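Local coordinates for protein VESB protease (PDB 4LK4) that is probably a secreted serine endopeptidase of the trypsin (S1) family that cleaves peptide bonds in proteins outside the cell, at residues 52-55 and 56-59; 89-92 and 93-97; 163-166 and 167-170. The protein carries 1 engineered substitution. One frame throughout, in Å; residues are numbered along the deposited sequence.

Contact 1: residues 52-55 and 56-59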
loop_
_atom_site.group_PDB
_atom_site.type_symbol
_atom_site.label_atom_id
_atom_site.label_comp_id
_atom_site.label_asym_id
_atom_site.label_seq_id
_atom_site.Cartn_x
_atom_site.Cartn_y
_atom_site.Cartn_z
ATOM N N LEU A 52 2.390 -2.470 5.075
ATOM C CA LEU A 52 2.741 -1.446 4.096
ATOM C C LEU A 52 3.510 -2.119 2.990
ATOM O O LEU A 52 4.400 -2.955 3.255
ATOM C CB LEU A 52 3.645 -0.410 4.739
ATOM C CG LEU A 52 4.175 0.702 3.842
ATOM C CD1 LEU A 52 3.048 1.479 3.183
ATOM C CD2 LEU A 52 5.085 1.645 4.628
ATOM N N THR A 53 3.169 -1.790 1.755
ATOM C CA THR A 53 3.785 -2.432 0.605
ATOM C C THR A 53 3.618 -1.549 -0.617
ATOM O O THR A 53 3.210 -0.409 -0.486
ATOM C CB THR A 53 3.186 -3.833 0.382
ATOM O OG1 THR A 53 4.023 -4.555 -0.525
ATOM C CG2 THR A 53 1.829 -3.758 -0.218
ATOM N N ALA A 54 3.930 -2.067 -1.793
ATOM C CA ALA A 54 3.909 -1.309 -3.035
ATOM C C ALA A 54 2.580 -1.568 -3.737
ATOM O O ALA A 54 2.065 -2.675 -3.667
ATOM C CB ALA A 54 5.072 -1.746 -3.910
ATOM N N ALA A 55 1.989 -0.578 -4.401
ATOM C CA ALA A 55 0.689 -0.850 -5.076
ATOM C C ALA A 55 0.818 -1.791 -6.256
ATOM O O ALA A 55 -0.074 -2.604 -6.505
ATOM C CB ALA A 55 0.010 0.424 -5.524
ATOM N N HIS A 56 1.905 -1.703 -7.006
ATOM C CA HIS A 56 1.960 -2.529 -8.206
ATOM C C HIS A 56 2.072 -4.042 -7.934
ATOM O O HIS A 56 1.809 -4.829 -8.818
ATOM C CB HIS A 56 3.053 -2.068 -9.154
ATOM C CG HIS A 56 4.391 -2.597 -8.817
ATOM N ND1 HIS A 56 5.296 -1.884 -8.063
ATOM C CD2 HIS A 56 4.997 -3.763 -9.147
ATOM C CE1 HIS A 56 6.403 -2.588 -7.940
ATOM N NE2 HIS A 56 6.247 -3.732 -8.585
ATOM N N CYS A 57 2.429 -4.446 -6.721
ATOM C CA CYS A 57 2.325 -5.856 -6.302
ATOM C C CYS A 57 0.918 -6.432 -6.523
ATOM O O CYS A 57 0.738 -7.657 -6.571
ATOM C CB CYS A 57 2.676 -5.986 -4.819
ATOM S SG CYS A 57 4.402 -5.581 -4.453
ATOM N N PHE A 58 -0.089 -5.563 -6.616
ATOM C CA PHE A 58 -1.454 -6.023 -6.777
ATOM C C PHE A 58 -2.084 -5.646 -8.102
ATOM O O PHE A 58 -3.276 -5.781 -8.236
ATOM C CB PHE A 58 -2.309 -5.528 -5.605
ATOM C CG PHE A 58 -1.718 -5.838 -4.277
ATOM C CD1 PHE A 58 -1.739 -7.113 -3.796
ATOM C CD2 PHE A 58 -1.127 -4.865 -3.528
ATOM C CE1 PHE A 58 -1.187 -7.428 -2.592
ATOM C CE2 PHE A 58 -0.568 -5.166 -2.321
ATOM C CZ PHE A 58 -0.576 -6.464 -1.860
ATOM N N ASP A 59 -1.299 -5.226 -9.100
ATOM C CA ASP A 59 -1.873 -4.922 -10.433
ATOM C C ASP A 59 -2.827 -6.036 -10.879
ATOM O O ASP A 59 -3.914 -5.768 -11.424
ATOM C CB ASP A 59 -0.786 -4.736 -11.507
ATOM C CG ASP A 59 -0.019 -3.398 -11.396
ATOM O OD1 ASP A 59 -0.565 -2.388 -10.912
ATOM O OD2 ASP A 59 1.158 -3.364 -11.838
#

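Contact 2: residues 89-92 and 93-97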
loop_
_atom_site.group_PDB
_atom_site.type_symbol
_atom_site.label_atom_id
_atom_site.label_comp_id
_atom_site.label_asym_id
_atom_site.label_seq_id
_atom_site.Cartn_x
_atom_site.Cartn_y
_atom_site.Cartn_z
ATOM N N ILE A 89 -7.364 -4.543 0.511
ATOM C CA ILE A 89 -6.253 -3.826 -0.045
ATOM C C ILE A 89 -6.679 -2.375 -0.353
ATOM O O ILE A 89 -7.732 -2.142 -0.930
ATOM C CB ILE A 89 -5.710 -4.563 -1.278
ATOM C CG1 ILE A 89 -5.001 -5.847 -0.803
ATOM C CG2 ILE A 89 -4.672 -3.711 -2.012
ATOM C CD1 ILE A 89 -4.494 -6.766 -1.902
ATOM N N TYR A 90 -5.874 -1.411 0.092
ATOM C CA TYR A 90 -6.057 -0.015 -0.279
ATOM C C TYR A 90 -4.851 0.407 -1.094
ATOM O O TYR A 90 -3.731 0.321 -0.616
ATOM C CB TYR A 90 -6.226 0.880 0.963
ATOM C CG TYR A 90 -7.286 0.339 1.869
ATOM C CD1 TYR A 90 -6.990 -0.581 2.851
ATOM C CD2 TYR A 90 -8.591 0.694 1.701
ATOM C CE1 TYR A 90 -7.982 -1.121 3.652
ATOM C CE2 TYR A 90 -9.578 0.195 2.515
ATOM C CZ TYR A 90 -9.277 -0.729 3.482
ATOM O OH TYR A 90 -10.308 -1.242 4.267
ATOM N N ARG A 91 -5.067 0.821 -2.333
ATOM C CA ARG A 91 -3.980 1.365 -3.132
ATOM C C ARG A 91 -4.146 2.850 -3.278
ATOM O O ARG A 91 -5.252 3.358 -3.204
ATOM C CB ARG A 91 -4.003 0.745 -4.514
ATOM C CG ARG A 91 -3.870 -0.766 -4.518
ATOM C CD ARG A 91 -4.360 -1.292 -5.855
ATOM N NE ARG A 91 -3.249 -1.670 -6.698
ATOM C CZ ARG A 91 -3.230 -1.647 -8.028
ATOM N NH1 ARG A 91 -4.265 -1.210 -8.743
ATOM N NH2 ARG A 91 -2.122 -2.059 -8.646
ATOM N N HIS A 92 -3.065 3.571 -3.528
ATOM C CA HIS A 92 -3.204 4.996 -3.729
ATOM C C HIS A 92 -4.082 5.234 -4.938
ATOM O O HIS A 92 -3.893 4.620 -5.967
ATOM C CB HIS A 92 -1.867 5.667 -3.926
ATOM C CG HIS A 92 -1.883 7.109 -3.542
ATOM N ND1 HIS A 92 -2.395 8.082 -4.366
ATOM C CD2 HIS A 92 -1.500 7.740 -2.408
ATOM C CE1 HIS A 92 -2.309 9.257 -3.772
ATOM N NE2 HIS A 92 -1.770 9.078 -2.580
ATOM N N LEU A 93 -5.061 6.115 -4.819
ATOM C CA LEU A 93 -6.007 6.332 -5.903
ATOM C C LEU A 93 -5.399 7.135 -7.066
ATOM O O LEU A 93 -5.974 7.162 -8.162
ATOM C CB LEU A 93 -7.282 6.977 -5.370
ATOM C CG LEU A 93 -8.124 6.034 -4.493
ATOM C CD1 LEU A 93 -9.374 6.765 -4.037
ATOM C CD2 LEU A 93 -8.527 4.769 -5.240
ATOM N N SER A 94 -4.242 7.759 -6.820
ATOM C CA SER A 94 -3.408 8.381 -7.863
ATOM C C SER A 94 -2.257 7.468 -8.347
ATOM O O SER A 94 -1.419 7.883 -9.146
ATOM C CB SER A 94 -2.867 9.740 -7.379
ATOM O OG SER A 94 -3.966 10.624 -7.085
ATOM N N TYR A 95 -2.225 6.224 -7.889
ATOM C CA TYR A 95 -1.289 5.242 -8.446
ATOM C C TYR A 95 -1.511 5.166 -9.935
ATOM O O TYR A 95 -2.657 5.080 -10.394
ATOM C CB TYR A 95 -1.497 3.862 -7.829
ATOM C CG TYR A 95 -0.821 2.743 -8.577
ATOM C CD1 TYR A 95 0.563 2.689 -8.709
ATOM C CD2 TYR A 95 -1.570 1.729 -9.142
ATOM C CE1 TYR A 95 1.180 1.644 -9.378
ATOM C CE2 TYR A 95 -0.977 0.700 -9.821
ATOM C CZ TYR A 95 0.397 0.654 -9.934
ATOM O OH TYR A 95 0.934 -0.383 -10.641
ATOM N N SER A 96 -0.430 5.266 -10.687
ATOM C CA SER A 96 -0.470 5.070 -12.134
ATOM C C SER A 96 0.520 3.960 -12.452
ATOM O O SER A 96 1.716 4.096 -12.180
ATOM C CB SER A 96 -0.093 6.352 -12.907
ATOM O OG SER A 96 1.179 6.877 -12.489
ATOM N N PRO A 97 0.038 2.866 -13.026
ATOM C CA PRO A 97 0.917 1.761 -13.347
ATOM C C PRO A 97 1.887 2.047 -14.492
ATOM O O PRO A 97 2.856 1.337 -14.614
ATOM C CB PRO A 97 -0.051 0.647 -13.757
ATOM C CG PRO A 97 -1.237 1.361 -14.280
ATOM C CD PRO A 97 -1.320 2.683 -13.572
#

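Contact 3: residues 163-166 and 167-170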
loop_
_atom_site.group_PDB
_atom_site.type_symbol
_atom_site.label_atom_id
_atom_site.label_comp_id
_atom_site.label_asym_id
_atom_site.label_seq_id
_atom_site.Cartn_x
_atom_site.Cartn_y
_atom_site.Cartn_z
ATOM N N VAL A 163 20.733 8.934 -3.286
ATOM C CA VAL A 163 21.153 9.701 -4.457
ATOM C C VAL A 163 20.499 11.100 -4.464
ATOM O O VAL A 163 19.410 11.264 -3.930
ATOM C CB VAL A 163 20.690 8.948 -5.728
ATOM C CG1 VAL A 163 21.009 9.709 -7.015
ATOM C CG2 VAL A 163 21.291 7.552 -5.771
ATOM N N SER A 164 21.167 12.097 -5.064
ATOM C CA SER A 164 20.595 13.465 -5.228
ATOM C C SER A 164 19.291 13.390 -5.976
ATOM O O SER A 164 19.227 12.776 -7.026
ATOM C CB SER A 164 21.522 14.413 -6.027
ATOM O OG SER A 164 22.837 14.527 -5.432
ATOM N N GLN A 165 18.248 14.025 -5.463
ATOM C CA GLN A 165 17.009 13.995 -6.165
ATOM C C GLN A 165 17.130 14.567 -7.588
ATOM O O GLN A 165 16.593 13.992 -8.520
ATOM C CB GLN A 165 15.883 14.667 -5.380
ATOM C CG GLN A 165 14.486 14.289 -5.904
ATOM C CD GLN A 165 14.033 12.894 -5.525
ATOM O OE1 GLN A 165 14.539 12.296 -4.603
ATOM N NE2 GLN A 165 13.037 12.388 -6.229
ATOM N N SER A 166 17.870 15.646 -7.804
ATOM C CA SER A 166 17.926 16.173 -9.192
ATOM C C SER A 166 18.547 15.109 -10.127
ATOM O O SER A 166 18.168 14.988 -11.297
ATOM C CB SER A 166 18.678 17.508 -9.279
ATOM O OG SER A 166 20.032 17.330 -8.917
ATOM N N LEU A 167 19.467 14.312 -9.575
ATOM C CA LEU A 167 20.123 13.250 -10.342
ATOM C C LEU A 167 19.249 12.041 -10.611
ATOM O O LEU A 167 19.256 11.465 -11.706
ATOM C CB LEU A 167 21.346 12.793 -9.600
ATOM C CG LEU A 167 22.478 12.386 -10.509
ATOM C CD1 LEU A 167 22.736 13.426 -11.600
ATOM C CD2 LEU A 167 23.709 12.173 -9.613
ATOM N N CYS A 168 18.498 11.664 -9.590
ATOM C CA CYS A 168 17.502 10.620 -9.677
ATOM C C CYS A 168 16.584 10.881 -10.861
ATOM O O CYS A 168 16.265 9.978 -11.642
ATOM C CB CYS A 168 16.732 10.623 -8.365
ATOM S SG CYS A 168 15.460 9.390 -8.174
ATOM N N GLN A 169 16.188 12.135 -11.022
ATOM C CA GLN A 169 15.252 12.472 -12.068
ATOM C C GLN A 169 15.860 12.328 -13.442
ATOM O O GLN A 169 15.222 11.824 -14.373
ATOM C CB GLN A 169 14.740 13.884 -11.920
ATOM C CG GLN A 169 13.857 14.273 -13.090
ATOM C CD GLN A 169 13.753 15.746 -13.201
ATOM O OE1 GLN A 169 12.661 16.311 -13.084
ATOM N NE2 GLN A 169 14.897 16.403 -13.385
ATOM N N ILE A 170 17.082 12.803 -13.574
ATOM C CA ILE A 170 17.747 12.771 -14.851
ATOM C C ILE A 170 18.017 11.332 -15.292
ATOM O O ILE A 170 17.811 10.986 -16.470
ATOM C CB ILE A 170 19.037 13.605 -14.794
ATOM C CG1 ILE A 170 18.655 15.094 -14.857
ATOM C CG2 ILE A 170 20.008 13.218 -15.913
ATOM C CD1 ILE A 170 19.715 16.019 -14.290
#

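Contact 1: residues 52-55 and 56-59
With CG anti to the carbonyl carbon (chi1 -51°), the F58 ring comes to lie beside T53, the last residue of strand 50-53. There T53 keeps OG1 anti to its own N (chi1 -166°), a rotation that hands CG2 to the ring. CG2 arrives at the ring's edge, near its plane, 3.5 Å from F58 CE2, the two side chains coming from opposite directions. T53 OG1 is thereby turned to another partner, the carbonyl of G42. The backbone closes the bend: F58 N donates to A55 O at 3.0 Å with a nearly straight N-H (164°), approaching from above the carbonyl plane. R91 NH2 also bonds A55 O, which therefore accepts two donors. D59 N also reaches H56 O at 3.1 Å. A54 CB packs on C57 SG at 3.9 Å, and the same methyl lies obliquely 4.2 Å from H56 ND1. The TAAHC sequence here is the S1-family histidine signature, and the H56 ND1 bond to D103 is consistent with the His-Asp pair of a catalytic triad. Outward from the turn, the disulfide of C57 to C41 ties it to strand 39-46, T53 and F58 both touch V107 of strand 105-109, F58 also rests on I89 of strand 82-91, and A54 meets I214 of strand 211-216.

Contact 2: residues 89-92 and 93-97
R91 NH2, lying 3.2 Å from Y95 CE2, is gripped by two acceptors, D59 OD1 in a salt bridge and A55 O in a hydrogen bond. R91 ends strand 82-91 of the trypsin-like barrel, and a type I beta turn from H92 to Y95 follows. Just before the turn, R91 bends at chi3 and crosses Y95 obliquely, guanidinium and phenol planes 64° apart. Y95 presents CD2 and CE2 to one guanidinium face, a close approach rather than a parallel stack. R91 NH2 and Y95 OH both meet D59 OD1, which would probably temper the arginine's charge. Y95 N closes the turn on H92 O, at 3.0 Å with an N-H angle of 156°, the donor standing well above the carbonyl plane. A side-chain bond braces the same turn. H92 holds CG anti to its own N (chi1 -155°), which sets ND1 against the turn, where it accepts S94 N at 3.1 Å from close to the ring plane. A ring nitrogen used as acceptor carries no proton, so a neutral H92 would probably be protonated on NE2. S94 CB lies 3.5 Å from H92 ND1, and W240 stacks on the imidazole, so the ring's rotation is fixed by both a bond and a stack. Two residues on from Y95, P97 N lies 3.8 Å above one face of the Y95 ring, offset toward its rim.

Contact 3: residues 163-166 and 167-170
I170 can be followed from CB outward along the carbonyl of S166: CB lies 3.9 Å from S166 O, CG1 closes to 3.6 Å and CD1 ends at 3.5 Å. The path results from CG1 standing anti to the carbonyl carbon (chi1 -77°) with CD1 nearly extended (chi2 158°), which lays the longer branch alongside the oxygen. That oxygen also accepts I170 N, though weakly. This i to i+4 pair lies near the start of helix 165-172, whose N-cap residue is S164. The S164 side chain makes no capping bond; S164 O starts the regular backbone pattern by accepting C168 N at 2.9 Å, nearly along the C=O axis with an N-H angle of 167°, and takes a weak second bond from L167 N. Q169 N follows with a 3.1 Å bond to Q165 O, again close to linear at the carbonyl. V163, just before the cap, crosses L167 at about a right angle, V163 CG1 meeting L167 CB at 4.0 Å. On the buried side C168 CB sits 3.4 Å from Q165 O, and its sulfur is disulfide-bonded to C186. The amide of Q165 is buried but satisfied, OE1 by R126 and NE2 by the carbonyls of N184 and S177. The chemistry thus implies a helix start joined to strand 184-189 covalently and by a polar bond, with backbone bonds setting its first turn.

In the fold
Contacts 1, 2 and 3 follow in series along the trypsin-like part of the chain. Contacts 1 and 2 are neighbours, centres 8 Å apart, and both reach the closed six-stranded barrel, one from strand 50-53 and the other from strand 82-91. They touch directly: D59 OD1 lies 2.8 Å from R91 NH2, a salt bridge, so the segment after H56 is tied to the end of strand 82-91 and, through a probable hydrogen bond to Y95 OH, to the loop that follows. Contact 2 also borders strand 248-258 of the Ig-like portion. Contact 3 stands about 24 Å from both centres, beside the second, seven-stranded sheet. The three thus sample both beta units and the C-terminal junction.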